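Local structure of 2-hydroxyhepta-2,4-diene-1,7-dioate isomerase (Mycobacterium marinum, 3QDF) at residues A[119-124]-A[152-157]; A[67-72]-A[93-98]; A[101-106]-A[174-179]; A[192-197]-A[249-254]; A[109-114]-A[261-266]. The protein binds zinc and probably acts as an isomerase or hydrolase in the breakdown of dioates derived from aromatic compounds. All coordinates share one frame; numbering follows the deposited sequence.

In the fold
Contact 1 carries the three carboxylates of the first zinc site, and the other contacts are arranged round it. Contact 2 lies beside the metal, the centres of contacts 1 and 2 about 11 Å apart, and its Lys97 NZ stands 2.7 Å from Asp152 OD1 in a salt bridge. Contact 3 borders contact 1 where Val153 N lies 3.0 Å from Phe174 O, and touches contact 2 through Val67 and Ile102. Contacts 4 and 5 belong to a second, five-stranded sheet and are joined there through Val249 and Asn261. Phe120 of contact 1 packs on Thr194 and Val196 of contact 4, while the side chain of Arg193 comes within about 5 Å of the second zinc ion (nearest atoms).

Contact 1: A[119-124]-A[152-157]; sequences HFEGEL and DVSARD. With ZN (zinc ion), chain B; EDO (1,2-ethanediol), chain D.
Glu121, Glu123 and Asp152 converge on one zinc ion, each giving a single carboxylate oxygen, Glu121 OE2, Glu123 OE2 and Asp152 OD2, at 2.0 to 2.3 Å. A water and O1 of a 1,2-ethanediol, probably from the crystallisation liquor, complete the five ligands, and the same water donates to Glu123 OE1. This acidic triad is the metal site characteristic of the fumarylacetoacetate hydrolase fold. Asp152 CG stands anti to the backbone N (chi1 -176°), which lays its carboxylate alongside that of Glu121, the two planes nearly perpendicular.

In the second shell, Arg156 grips the other oxygen of Glu121 end-on. NH2 forms a salt bridge 2.6 Å from Glu121 OE1 on its anti lone pair, and NH1 reaches the same oxygen from above the carboxylate plane. Arg156 CG, anti to its own carbonyl carbon (chi1 -62°), lies over the centre of the His119 ring, 3.6 Å from the centroid, a CH-pi contact; the bend at chi2 turns the rest toward Glu121. Asp152 OD1 has a salt bridge with Lys97, and Glu123 OE1 accepts from Gly235 N.

His119 and Ser154 form an antiparallel hydrogen-bonded pair, each N-H donating to the other's O, and Asp152 N donates to Glu121 O. Strands 118-128 and 144-155 thus run side by side; Leu233 of strand 231-233 touches Glu123 and Asp152, helix 156-162 begins at Arg156, and Phe120 faces strands 191-196 and 199-205.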
# COMPACT_ATOMS: atom_id res chain seq x y z
N HIS A 119 7.22 3.38 -14.21
CA HIS A 119 6.18 4.27 -13.69
C HIS A 119 5.87 4.01 -12.23
O HIS A 119 5.89 2.85 -11.78
CB HIS A 119 4.88 4.11 -14.48
CG HIS A 119 4.90 4.78 -15.82
ND1 HIS A 119 3.76 5.06 -16.53
CD2 HIS A 119 5.93 5.24 -16.58
CE1 HIS A 119 4.08 5.65 -17.68
NE2 HIS A 119 5.39 5.77 -17.73
N PHE A 120 5.56 5.08 -11.51
CA PHE A 120 4.88 5.00 -10.22
C PHE A 120 3.38 4.79 -10.51
O PHE A 120 2.90 5.09 -11.61
CB PHE A 120 5.08 6.29 -9.42
CG PHE A 120 4.48 7.51 -10.08
CD1 PHE A 120 3.12 7.78 -9.97
CD2 PHE A 120 5.26 8.35 -10.88
CE1 PHE A 120 2.56 8.88 -10.61
CE2 PHE A 120 4.70 9.44 -11.53
CZ PHE A 120 3.35 9.71 -11.39
N GLU A 121 2.66 4.26 -9.54
CA GLU A 121 1.20 4.25 -9.58
C GLU A 121 0.72 4.32 -8.14
O GLU A 121 0.81 3.34 -7.43
CB GLU A 121 0.64 2.97 -10.22
CG GLU A 121 0.96 2.75 -11.71
CD GLU A 121 0.18 1.57 -12.31
OE1 GLU A 121 0.11 1.42 -13.55
OE2 GLU A 121 -0.37 0.79 -11.52
N GLY A 122 0.19 5.48 -7.74
CA GLY A 122 -0.37 5.65 -6.39
C GLY A 122 -1.71 4.96 -6.30
O GLY A 122 -2.56 5.15 -7.17
N GLU A 123 -1.90 4.16 -5.24
CA GLU A 123 -3.13 3.38 -5.08
C GLU A 123 -3.56 3.23 -3.63
O GLU A 123 -2.72 3.04 -2.72
CB GLU A 123 -2.95 1.97 -5.68
CG GLU A 123 -2.30 1.98 -7.05
CD GLU A 123 -2.53 0.74 -7.89
OE1 GLU A 123 -3.20 -0.24 -7.45
OE2 GLU A 123 -2.00 0.77 -9.02
N LEU A 124 -4.87 3.28 -3.43
CA LEU A 124 -5.45 2.87 -2.16
C LEU A 124 -5.24 1.36 -1.98
O LEU A 124 -5.51 0.57 -2.88
CB LEU A 124 -6.94 3.20 -2.13
CG LEU A 124 -7.72 2.66 -0.93
CD1 LEU A 124 -7.41 3.50 0.33
CD2 LEU A 124 -9.25 2.61 -1.24
N ASP A 152 2.19 0.94 -6.99
CA ASP A 152 2.29 -0.17 -7.94
C ASP A 152 3.36 0.11 -9.01
O ASP A 152 3.05 0.44 -10.19
CB ASP A 152 0.93 -0.44 -8.57
CG ASP A 152 0.95 -1.64 -9.51
OD1 ASP A 152 1.90 -2.44 -9.43
OD2 ASP A 152 0.01 -1.78 -10.31
N VAL A 153 4.62 -0.01 -8.62
CA VAL A 153 5.71 0.34 -9.55
C VAL A 153 5.73 -0.63 -10.74
O VAL A 153 5.61 -1.85 -10.56
CB VAL A 153 7.06 0.45 -8.81
CG1 VAL A 153 8.13 0.92 -9.75
CG2 VAL A 153 6.93 1.42 -7.64
N SER A 154 5.86 -0.08 -11.96
CA SER A 154 5.62 -0.83 -13.18
C SER A 154 6.62 -0.47 -14.29
O SER A 154 6.69 0.71 -14.72
CB SER A 154 4.20 -0.56 -13.69
OG SER A 154 3.23 -0.66 -12.65
N ALA A 155 7.37 -1.47 -14.75
CA ALA A 155 8.23 -1.33 -15.93
C ALA A 155 7.37 -1.46 -17.20
O ALA A 155 7.02 -2.58 -17.63
CB ALA A 155 9.32 -2.39 -15.90
N ARG A 156 7.04 -0.32 -17.81
CA ARG A 156 6.14 -0.27 -18.98
C ARG A 156 6.65 -1.00 -20.23
O ARG A 156 5.86 -1.61 -20.96
CB ARG A 156 5.78 1.17 -19.35
CG ARG A 156 5.03 1.99 -18.29
CD ARG A 156 3.73 1.34 -17.81
NE ARG A 156 2.93 2.26 -16.98
CZ ARG A 156 2.00 1.89 -16.10
NH1 ARG A 156 1.73 0.60 -15.87
NH2 ARG A 156 1.34 2.82 -15.42
N ASP A 157 7.95 -0.91 -20.50
CA ASP A 157 8.56 -1.63 -21.64
C ASP A 157 8.33 -3.16 -21.53
O ASP A 157 7.98 -3.84 -22.51
CB ASP A 157 10.06 -1.29 -21.79
CG ASP A 157 10.87 -1.53 -20.50
OD1 ASP A 157 10.29 -1.62 -19.38
OD2 ASP A 157 12.12 -1.62 -20.60
ZN ZN B . -1.78 -0.64 -10.44
C1 EDO D . -2.35 -1.49 -13.16
O1 EDO D . -2.98 -0.63 -12.19
C2 EDO D . -2.35 -0.92 -14.59
O2 EDO D . -1.07 -1.16 -15.22
O HOH W 1 -3.08 -2.07 -9.25

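Contact 2: A[67-72]-A[93-98]; sequences VVCVGK and VIFLKP
Phe95 holds CG between its backbone N and carbonyl carbon (chi1 59°), the crowded position, and Cys69 holds SG beside its own N; these torsions bring the ring over the Cys69 side chain. Strands 67-70 and 94-97 form an antiparallel beta pair beside the first zinc site, strand 67-70 also pairing with strand 231-233. Cys69 CB lies over one ring face, offset toward the rim and 3.3 Å from Phe95 CZ, in a CH-pi contact, while SG meets the ring obliquely as a sulfur-aromatic neighbour. Cys69 SG touches Lys97 CD at 3.6 Å. Lys97, bent at chi3 and chi4, carries its amine to a salt bridge with the zinc ligand Asp152 and to the carbonyls of Lys169 and Phe174.

Val68 and Leu96 lie side by side on the other face, CG2 to CD2 at 3.8 Å, and here Val68, Val70 and Ile94 meet helix 213-223. Backbone bonds join Cys69 with Phe95 both ways and run from Lys97 N to Val67 O; the return bond from Val67 N is weak. Trp165 meets the Phe95 ring near-perpendicularly. Past the strand, Gly71 N donates to Val93 O at 2.8 Å, almost straight (175°), with Phe95 CE1 3.8 Å from that nitrogen.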
# COMPACT_ATOMS: atom_id res chain seq x y z
N VAL A 67 0.12 -10.02 -2.77
CA VAL A 67 -0.40 -8.72 -3.10
C VAL A 67 -1.26 -8.89 -4.33
O VAL A 67 -0.75 -9.19 -5.40
CB VAL A 67 0.77 -7.73 -3.40
CG1 VAL A 67 0.23 -6.33 -3.74
CG2 VAL A 67 1.74 -7.68 -2.20
N VAL A 68 -2.58 -8.72 -4.19
CA VAL A 68 -3.48 -8.90 -5.34
C VAL A 68 -3.81 -7.50 -5.80
O VAL A 68 -4.00 -6.60 -4.97
CB VAL A 68 -4.77 -9.68 -4.99
CG1 VAL A 68 -5.48 -10.17 -6.26
CG2 VAL A 68 -4.45 -10.89 -4.11
N CYS A 69 -3.84 -7.28 -7.11
CA CYS A 69 -3.95 -5.94 -7.65
C CYS A 69 -4.99 -5.85 -8.75
O CYS A 69 -5.23 -6.80 -9.50
CB CYS A 69 -2.63 -5.49 -8.25
SG CYS A 69 -1.22 -5.65 -7.19
N VAL A 70 -5.56 -4.65 -8.88
CA VAL A 70 -6.58 -4.41 -9.87
C VAL A 70 -5.98 -3.52 -10.97
O VAL A 70 -5.29 -2.55 -10.68
CB VAL A 70 -7.83 -3.78 -9.20
CG1 VAL A 70 -8.91 -3.46 -10.23
CG2 VAL A 70 -8.40 -4.73 -8.12
N GLY A 71 -6.23 -3.89 -12.23
CA GLY A 71 -5.85 -3.05 -13.38
C GLY A 71 -6.64 -1.76 -13.49
O GLY A 71 -6.86 -1.06 -12.49
N LYS A 72 -7.00 -1.40 -14.72
CA LYS A 72 -7.83 -0.26 -15.04
C LYS A 72 -9.05 -0.10 -14.12
O LYS A 72 -10.05 -0.81 -14.31
CB LYS A 72 -8.31 -0.43 -16.48
N VAL A 93 -9.91 -6.68 -13.83
CA VAL A 93 -8.76 -7.43 -14.30
C VAL A 93 -7.78 -7.46 -13.14
O VAL A 93 -7.36 -6.40 -12.65
CB VAL A 93 -8.13 -6.79 -15.55
CG1 VAL A 93 -6.81 -7.49 -15.90
CG2 VAL A 93 -9.09 -6.89 -16.73
N ILE A 94 -7.46 -8.65 -12.67
CA ILE A 94 -6.59 -8.78 -11.51
C ILE A 94 -5.24 -9.38 -11.90
O ILE A 94 -5.13 -10.04 -12.92
CB ILE A 94 -7.25 -9.57 -10.36
CG1 ILE A 94 -7.47 -11.03 -10.73
CG2 ILE A 94 -8.61 -8.88 -9.94
CD1 ILE A 94 -7.65 -11.92 -9.50
N PHE A 95 -4.23 -9.12 -11.07
CA PHE A 95 -2.89 -9.68 -11.24
C PHE A 95 -2.23 -9.73 -9.88
O PHE A 95 -2.79 -9.25 -8.92
CB PHE A 95 -2.05 -8.88 -12.25
CG PHE A 95 -1.85 -7.43 -11.88
CD1 PHE A 95 -2.79 -6.47 -12.26
CD2 PHE A 95 -0.71 -7.01 -11.18
CE1 PHE A 95 -2.61 -5.10 -11.94
CE2 PHE A 95 -0.50 -5.65 -10.86
CZ PHE A 95 -1.45 -4.69 -11.24
N LEU A 96 -1.05 -10.34 -9.81
CA LEU A 96 -0.34 -10.49 -8.55
C LEU A 96 1.03 -9.81 -8.61
O LEU A 96 1.69 -9.79 -9.66
CB LEU A 96 -0.16 -11.98 -8.21
CG LEU A 96 -1.43 -12.79 -7.90
CD1 LEU A 96 -1.15 -14.27 -7.94
CD2 LEU A 96 -1.94 -12.40 -6.49
N LYS A 97 1.42 -9.26 -7.47
CA LYS A 97 2.78 -8.89 -7.21
C LYS A 97 3.29 -9.81 -6.10
O LYS A 97 2.53 -10.10 -5.16
CB LYS A 97 2.88 -7.42 -6.80
CG LYS A 97 2.61 -6.44 -7.97
CD LYS A 97 2.31 -5.02 -7.45
CE LYS A 97 3.63 -4.20 -7.20
NZ LYS A 97 4.15 -3.50 -8.46
N PRO A 98 4.56 -10.27 -6.19
CA PRO A 98 5.12 -11.17 -5.18
C PRO A 98 5.42 -10.36 -3.91
O PRO A 98 5.76 -9.18 -4.01
CB PRO A 98 6.42 -11.65 -5.84
CG PRO A 98 6.86 -10.49 -6.68
CD PRO A 98 5.57 -9.87 -7.20
O HOH W 2 1.73 -12.37 -4.65
O HOH W 3 -10.13 -3.69 -13.55

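Contact 3: A[101-106]-A[174-179]; sequences AIVGPN and FCPVGP
Ile102 and Val103 run parallel to Cys175 and Pro176 through three backbone hydrogen bonds, Cys175 N to Ala101 O, Val103 N to Cys175 O and Val177 N to Val103 O, the last 2.9 Å long. They differ in direction: the first two donors stand well above the plane of the carbonyl they meet, whereas Val177 N approaches Val103 O nearly end-on. Strand 102-103 extends, on one edge of strand 175-182, the sheet that contains strand 144-155 on the other.

Ile102 and Cys175 share one face, Val103 and Pro176 the other. Ala101 CB rests 3.8 Å from Cys175 CB, and Ile102 brings CG1 to the same carbon and CG2 to Val177 CG2, each at 4.2 Å. Leu231 touches Ile102 and Val177, and Leu233 touches Cys175. Val103 and Pro176 lie side by side and point the same way. Val103 places CG2 between its own N and carbonyl carbon, which turns that methyl onto the proline ring, 4.0 Å from Pro176 CG. Leu259 and Asn261 of strand 257-265 touch Pro176.

Past the short parallel pairing the chain is shaped by proline and glycine. Pro105 CG packs on Pro179 CA at 3.7 Å, and the peptide before Pro179 is cis where the chain turns a corner. Pro176 has no N-H to give, so its backbone part in the pairing with Asn151 of strand 144-155 can only be that of acceptor; the join to segment 101-106 rests on the N-H groups of Cys175 and Val177, on Val103 N donating to Cys175 O, and on apolar contact.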
# COMPACT_ATOMS: atom_id res chain seq x y z
N ALA A 101 8.34 -7.99 -3.51
CA ALA A 101 8.37 -6.64 -4.08
C ALA A 101 8.14 -5.55 -3.03
O ALA A 101 8.43 -4.38 -3.30
CB ALA A 101 7.36 -6.47 -5.27
N ILE A 102 7.65 -5.94 -1.85
CA ILE A 102 7.22 -4.96 -0.86
C ILE A 102 8.42 -4.26 -0.23
O ILE A 102 9.42 -4.91 0.13
CB ILE A 102 6.30 -5.60 0.26
CG1 ILE A 102 4.98 -6.12 -0.33
CG2 ILE A 102 6.03 -4.59 1.39
CD1 ILE A 102 4.19 -7.04 0.63
N VAL A 103 8.33 -2.94 -0.12
CA VAL A 103 9.21 -2.23 0.82
C VAL A 103 8.36 -1.27 1.63
O VAL A 103 7.25 -0.94 1.21
CB VAL A 103 10.34 -1.42 0.12
CG1 VAL A 103 11.30 -2.36 -0.60
CG2 VAL A 103 9.77 -0.39 -0.84
N GLY A 104 8.88 -0.82 2.77
CA GLY A 104 8.19 0.14 3.60
C GLY A 104 8.48 1.57 3.22
O GLY A 104 9.14 1.85 2.21
N PRO A 105 7.95 2.51 4.02
CA PRO A 105 8.20 3.93 3.84
C PRO A 105 9.68 4.24 3.84
O PRO A 105 10.44 3.63 4.61
CB PRO A 105 7.57 4.56 5.09
CG PRO A 105 6.61 3.61 5.55
CD PRO A 105 7.01 2.25 5.13
N ASN A 106 10.08 5.15 2.95
CA ASN A 106 11.45 5.70 2.88
C ASN A 106 12.51 4.72 2.37
O ASN A 106 13.69 5.05 2.34
CB ASN A 106 11.87 6.33 4.23
CG ASN A 106 10.81 7.28 4.80
OD1 ASN A 106 10.20 7.01 5.84
ND2 ASN A 106 10.59 8.38 4.12
N PHE A 174 9.29 -2.95 -5.97
CA PHE A 174 8.26 -2.37 -6.81
C PHE A 174 6.91 -2.35 -6.13
O PHE A 174 5.90 -2.05 -6.77
CB PHE A 174 8.15 -3.12 -8.16
CG PHE A 174 9.10 -2.62 -9.23
CD1 PHE A 174 10.32 -2.01 -8.89
CD2 PHE A 174 8.78 -2.77 -10.59
CE1 PHE A 174 11.19 -1.55 -9.89
CE2 PHE A 174 9.65 -2.31 -11.59
CZ PHE A 174 10.85 -1.71 -11.25
N CYS A 175 6.87 -2.67 -4.84
CA CYS A 175 5.61 -2.53 -4.10
C CYS A 175 5.80 -1.78 -2.74
O CYS A 175 5.59 -2.35 -1.68
CB CYS A 175 4.90 -3.88 -3.93
SG CYS A 175 3.16 -3.67 -3.45
N PRO A 176 6.21 -0.50 -2.79
CA PRO A 176 6.17 0.27 -1.55
C PRO A 176 4.78 0.20 -0.92
O PRO A 176 3.76 0.25 -1.65
CB PRO A 176 6.46 1.70 -2.00
CG PRO A 176 7.27 1.54 -3.27
CD PRO A 176 6.70 0.29 -3.93
N VAL A 177 4.72 0.10 0.41
CA VAL A 177 3.42 0.06 1.11
C VAL A 177 3.60 0.76 2.43
O VAL A 177 4.63 0.60 3.08
CB VAL A 177 2.96 -1.40 1.44
CG1 VAL A 177 1.68 -1.40 2.28
CG2 VAL A 177 2.76 -2.21 0.17
N GLY A 178 2.60 1.52 2.85
CA GLY A 178 2.63 2.21 4.13
C GLY A 178 1.93 3.55 4.01
O GLY A 178 1.21 3.78 3.04
N PRO A 179 2.14 4.45 4.98
CA PRO A 179 3.02 4.34 6.13
C PRO A 179 2.48 3.46 7.26
O PRO A 179 3.25 3.04 8.14
CB PRO A 179 3.13 5.80 6.61
CG PRO A 179 1.82 6.38 6.27
CD PRO A 179 1.45 5.76 4.95

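Contact 4: A[192-197]-A[249-254]; sequences LRTEVN and VSITIE
Thr252 and Arg193 face each other as a hydrogen-bonded antiparallel pair, each donating its N-H to the other's carbonyl; the bond from Thr252 N to Arg193 O is 2.7 Å. Their side chains lie alongside one another and point the same way. Arg193 leaves the backbone with CG anti to N (chi1 -170°) and bends at chi3, which folds its guanidinium above Thr252: Thr252 CB sits 3.9 Å from the plane, toward the rim of one face. In that plane, at the edge of the group, Arg193 NE donates to Glu195 OE2 at 3.1 Å, a nearly straight salt bridge (174°) on the anti lone pair. One face thus rests on Thr252 while the in-plane bond to Glu195 fixes its rotation, and NH1 has a long, weak ion pair with Glu191 of the second zinc site. Thr252 OG1 is bonded outside the pair, to Thr258 OG1.

Leu192 carries the other face. Its CG, anti to the backbone N, meets Ile253 CG1 at 4.0 Å, and the two side chains cross at a slant. Further along, Thr194 CG2 touches Val249 CG2 at 3.8 Å, while its hydroxyl is bonded to Gln202. Glu195 and Ser250 repeat the double backbone bond.

Strand 248-253 is the middle strand of a five-stranded sheet, and 191-196 lies between it and 199-205. On the other face from Leu192, Arg193 touches His203, a ligand of the second zinc, on that neighbouring strand. The apolar face, with Thr194, Val249, Ile251 and Ile253, packs on Phe120, Leu124, Ile149 and Asn151 of the sheet behind, as in the beta-sandwich roll of the fumarylacetoacetate hydrolase fold.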
# COMPACT_ATOMS: atom_id res chain seq x y z
N LEU A 192 -6.70 11.13 -3.38
CA LEU A 192 -5.37 10.56 -3.56
C LEU A 192 -4.51 11.51 -4.40
O LEU A 192 -4.92 11.95 -5.48
CB LEU A 192 -5.46 9.17 -4.21
CG LEU A 192 -4.20 8.38 -4.56
CD1 LEU A 192 -4.60 6.92 -4.89
CD2 LEU A 192 -3.41 9.00 -5.73
N ARG A 193 -3.31 11.80 -3.92
CA ARG A 193 -2.44 12.75 -4.58
C ARG A 193 -1.05 12.15 -4.63
O ARG A 193 -0.51 11.75 -3.60
CB ARG A 193 -2.43 14.07 -3.81
CG ARG A 193 -1.74 15.26 -4.50
CD ARG A 193 -1.90 16.52 -3.64
NE ARG A 193 -0.95 16.57 -2.52
CZ ARG A 193 -1.25 16.45 -1.22
NH1 ARG A 193 -2.51 16.26 -0.81
NH2 ARG A 193 -0.29 16.51 -0.32
N THR A 194 -0.46 12.10 -5.82
CA THR A 194 0.91 11.65 -6.01
C THR A 194 1.84 12.78 -6.47
O THR A 194 1.52 13.54 -7.40
CB THR A 194 1.02 10.49 -7.03
OG1 THR A 194 0.12 9.43 -6.65
CG2 THR A 194 2.45 9.97 -7.10
N GLU A 195 2.99 12.87 -5.82
CA GLU A 195 3.99 13.86 -6.18
C GLU A 195 5.32 13.20 -6.52
O GLU A 195 5.70 12.21 -5.91
CB GLU A 195 4.20 14.87 -5.05
CG GLU A 195 2.97 15.70 -4.77
CD GLU A 195 3.11 16.56 -3.53
OE1 GLU A 195 4.27 16.83 -3.09
OE2 GLU A 195 2.05 16.97 -3.00
N VAL A 196 6.00 13.77 -7.50
CA VAL A 196 7.36 13.37 -7.83
C VAL A 196 8.18 14.65 -7.71
O VAL A 196 7.97 15.61 -8.46
CB VAL A 196 7.43 12.74 -9.26
CG1 VAL A 196 8.87 12.39 -9.64
CG2 VAL A 196 6.54 11.50 -9.33
N ASN A 197 9.08 14.68 -6.72
CA ASN A 197 9.88 15.87 -6.40
C ASN A 197 9.01 17.08 -6.13
O ASN A 197 9.28 18.16 -6.62
CB ASN A 197 10.90 16.19 -7.51
CG ASN A 197 11.66 14.96 -7.95
OD1 ASN A 197 11.98 14.09 -7.13
ND2 ASN A 197 11.95 14.86 -9.23
N VAL A 249 9.15 9.98 -4.68
CA VAL A 249 7.73 9.88 -4.97
C VAL A 249 6.94 9.77 -3.67
O VAL A 249 7.25 8.93 -2.81
CB VAL A 249 7.41 8.75 -6.02
CG1 VAL A 249 8.06 7.46 -5.63
CG2 VAL A 249 5.92 8.58 -6.24
N SER A 250 5.95 10.65 -3.53
CA SER A 250 5.10 10.69 -2.35
C SER A 250 3.66 10.56 -2.77
O SER A 250 3.18 11.33 -3.61
CB SER A 250 5.27 12.02 -1.63
OG SER A 250 6.50 12.03 -0.95
N ILE A 251 2.98 9.59 -2.20
CA ILE A 251 1.56 9.38 -2.44
C ILE A 251 0.85 9.69 -1.12
O ILE A 251 1.19 9.11 -0.06
CB ILE A 251 1.27 7.91 -2.87
CG1 ILE A 251 2.12 7.53 -4.09
CG2 ILE A 251 -0.21 7.67 -3.13
CD1 ILE A 251 2.56 6.01 -4.08
N THR A 252 -0.12 10.59 -1.18
CA THR A 252 -0.91 10.95 -0.01
C THR A 252 -2.36 10.54 -0.24
O THR A 252 -2.95 10.85 -1.29
CB THR A 252 -0.85 12.49 0.27
OG1 THR A 252 0.50 12.85 0.55
CG2 THR A 252 -1.73 12.89 1.49
N ILE A 253 -2.92 9.82 0.73
CA ILE A 253 -4.34 9.56 0.73
C ILE A 253 -4.98 10.18 1.96
O ILE A 253 -4.52 9.98 3.08
CB ILE A 253 -4.66 8.06 0.62
CG1 ILE A 253 -4.04 7.50 -0.67
CG2 ILE A 253 -6.22 7.84 0.62
CD1 ILE A 253 -4.26 5.97 -0.87
N GLU A 254 -6.02 10.96 1.72
CA GLU A 254 -6.83 11.58 2.77
C GLU A 254 -7.30 10.55 3.82
O GLU A 254 -7.76 9.47 3.47
CB GLU A 254 -8.02 12.27 2.12
CG GLU A 254 -9.03 12.93 3.08
CD GLU A 254 -10.23 13.49 2.32
OE1 GLU A 254 -10.36 13.20 1.12
OE2 GLU A 254 -11.04 14.23 2.92

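Contact 5: A[109-114]-A[261-266]; sequences IRLPAN and NPVVRK
Ile109 and Leu111 pair with strand 261-265 in a regular parallel pattern of backbone bonds. Ile109 N donates to Pro262 O, Val264 N to Ile109 O, Leu111 N to Val264 O and Lys266 N to Leu111 O, all four 2.9 Å long and close to straight. Val264 is therefore tied through both its N and its O, and the pairing goes one residue past the strand, to Lys266.

Apolar contact gathers on the face of Ile109, Leu111 and Val263. Leu111 CD1 meets Val263 CG1 at 3.6 Å, the two side chains slanting across each other, and Ile109 CD1 reaches Asn261 CB at 3.9 Å. Ile109 also touches Asn151 and Val153, which places this face against the sheet of the first zinc site. Strand 109-111 is, within this chain, an outermost strand of the five-stranded mixed sheet, laid parallel on strand 257-265, whose other neighbour is strand 248-253.

Charged side chains lie on both faces of the pair. Arg265, bent at chi3 (-81°), folds its guanidinium back over Leu111, whose CD1 lies 3.6 Å above one face. Its NH1 is hydrogen-bonded to Ala115 O and more weakly to Pro112 O, 3.0 Å from NH1, and NH2 makes a salt bridge with Glu244. On the opposite face of the sheet the extended Arg110 runs alongside Val264, with CG2 of the valine 3.6 Å from Arg110 NH1, and Lys266 CE lies 4.0 Å from Arg110 CB.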
# COMPACT_ATOMS: atom_id res chain seq x y z
N ILE A 109 13.17 2.64 -4.11
CA ILE A 109 12.73 1.83 -5.24
C ILE A 109 13.96 1.75 -6.10
O ILE A 109 14.56 2.78 -6.41
CB ILE A 109 11.59 2.54 -6.02
CG1 ILE A 109 10.37 2.75 -5.11
CG2 ILE A 109 11.24 1.81 -7.34
CD1 ILE A 109 9.43 3.87 -5.58
N ARG A 110 14.38 0.53 -6.45
CA ARG A 110 15.59 0.34 -7.27
C ARG A 110 15.18 -0.11 -8.66
O ARG A 110 14.58 -1.18 -8.82
CB ARG A 110 16.55 -0.67 -6.61
CG ARG A 110 16.84 -0.35 -5.14
CD ARG A 110 17.86 -1.28 -4.48
NE ARG A 110 18.04 -0.83 -3.10
CZ ARG A 110 18.95 0.06 -2.69
NH1 ARG A 110 19.80 0.61 -3.55
NH2 ARG A 110 19.00 0.41 -1.41
N LEU A 111 15.43 0.75 -9.64
CA LEU A 111 15.11 0.51 -11.04
C LEU A 111 16.18 -0.39 -11.64
O LEU A 111 17.38 -0.12 -11.47
CB LEU A 111 15.07 1.84 -11.80
CG LEU A 111 14.32 2.97 -11.09
CD1 LEU A 111 14.29 4.24 -11.93
CD2 LEU A 111 12.88 2.54 -10.77
N PRO A 112 15.76 -1.47 -12.34
CA PRO A 112 16.74 -2.26 -13.08
C PRO A 112 17.47 -1.36 -14.07
O PRO A 112 16.85 -0.46 -14.67
CB PRO A 112 15.88 -3.29 -13.82
CG PRO A 112 14.71 -3.47 -12.95
CD PRO A 112 14.42 -2.06 -12.44
N ALA A 113 18.78 -1.58 -14.22
CA ALA A 113 19.56 -0.77 -15.16
C ALA A 113 18.85 -0.73 -16.52
O ALA A 113 18.75 0.33 -17.11
CB ALA A 113 21.01 -1.28 -15.29
N ASN A 114 18.31 -1.87 -16.95
CA ASN A 114 17.71 -1.98 -18.30
C ASN A 114 16.25 -1.54 -18.51
O ASN A 114 15.77 -1.56 -19.64
CB ASN A 114 17.94 -3.40 -18.91
CG ASN A 114 16.97 -4.49 -18.38
OD1 ASN A 114 16.13 -4.28 -17.49
ND2 ASN A 114 17.10 -5.69 -18.96
N ASN A 261 8.94 7.43 -1.00
CA ASN A 261 10.10 6.61 -1.31
C ASN A 261 11.06 7.28 -2.26
O ASN A 261 10.63 7.83 -3.29
CB ASN A 261 9.70 5.28 -1.95
CG ASN A 261 8.79 4.48 -1.08
OD1 ASN A 261 7.56 4.67 -1.10
ND2 ASN A 261 9.38 3.59 -0.31
N PRO A 262 12.37 7.21 -1.95
CA PRO A 262 13.34 7.65 -2.92
C PRO A 262 13.47 6.63 -4.07
O PRO A 262 12.93 5.51 -3.99
CB PRO A 262 14.63 7.79 -2.10
CG PRO A 262 14.50 6.82 -0.98
CD PRO A 262 13.00 6.62 -0.74
N VAL A 263 14.14 7.03 -5.15
CA VAL A 263 14.32 6.17 -6.31
C VAL A 263 15.82 6.15 -6.63
O VAL A 263 16.47 7.18 -6.57
CB VAL A 263 13.52 6.69 -7.52
CG1 VAL A 263 13.64 5.76 -8.69
CG2 VAL A 263 12.03 6.92 -7.13
N VAL A 264 16.36 4.97 -6.92
CA VAL A 264 17.73 4.86 -7.42
C VAL A 264 17.72 3.92 -8.61
O VAL A 264 16.96 2.94 -8.64
CB VAL A 264 18.74 4.32 -6.36
CG1 VAL A 264 18.83 5.26 -5.14
CG2 VAL A 264 18.40 2.90 -5.93
N ARG A 265 18.56 4.21 -9.60
CA ARG A 265 18.73 3.25 -10.69
C ARG A 265 19.99 2.43 -10.47
O ARG A 265 21.07 2.99 -10.22
CB ARG A 265 18.75 3.92 -12.07
CG ARG A 265 18.42 2.91 -13.15
CD ARG A 265 18.37 3.49 -14.51
NE ARG A 265 17.12 4.16 -14.81
CZ ARG A 265 16.02 3.57 -15.27
NH1 ARG A 265 15.99 2.26 -15.44
NH2 ARG A 265 14.94 4.29 -15.57
N LYS A 266 19.84 1.11 -10.57
CA LYS A 266 20.98 0.18 -10.47
C LYS A 266 22.02 0.48 -11.54
O LYS A 266 21.66 0.85 -12.67
CB LYS A 266 20.52 -1.27 -10.60
CG LYS A 266 19.71 -1.78 -9.43
CD LYS A 266 19.52 -3.28 -9.50
CE LYS A 266 18.31 -3.67 -8.68
NZ LYS A 266 18.05 -5.15 -8.77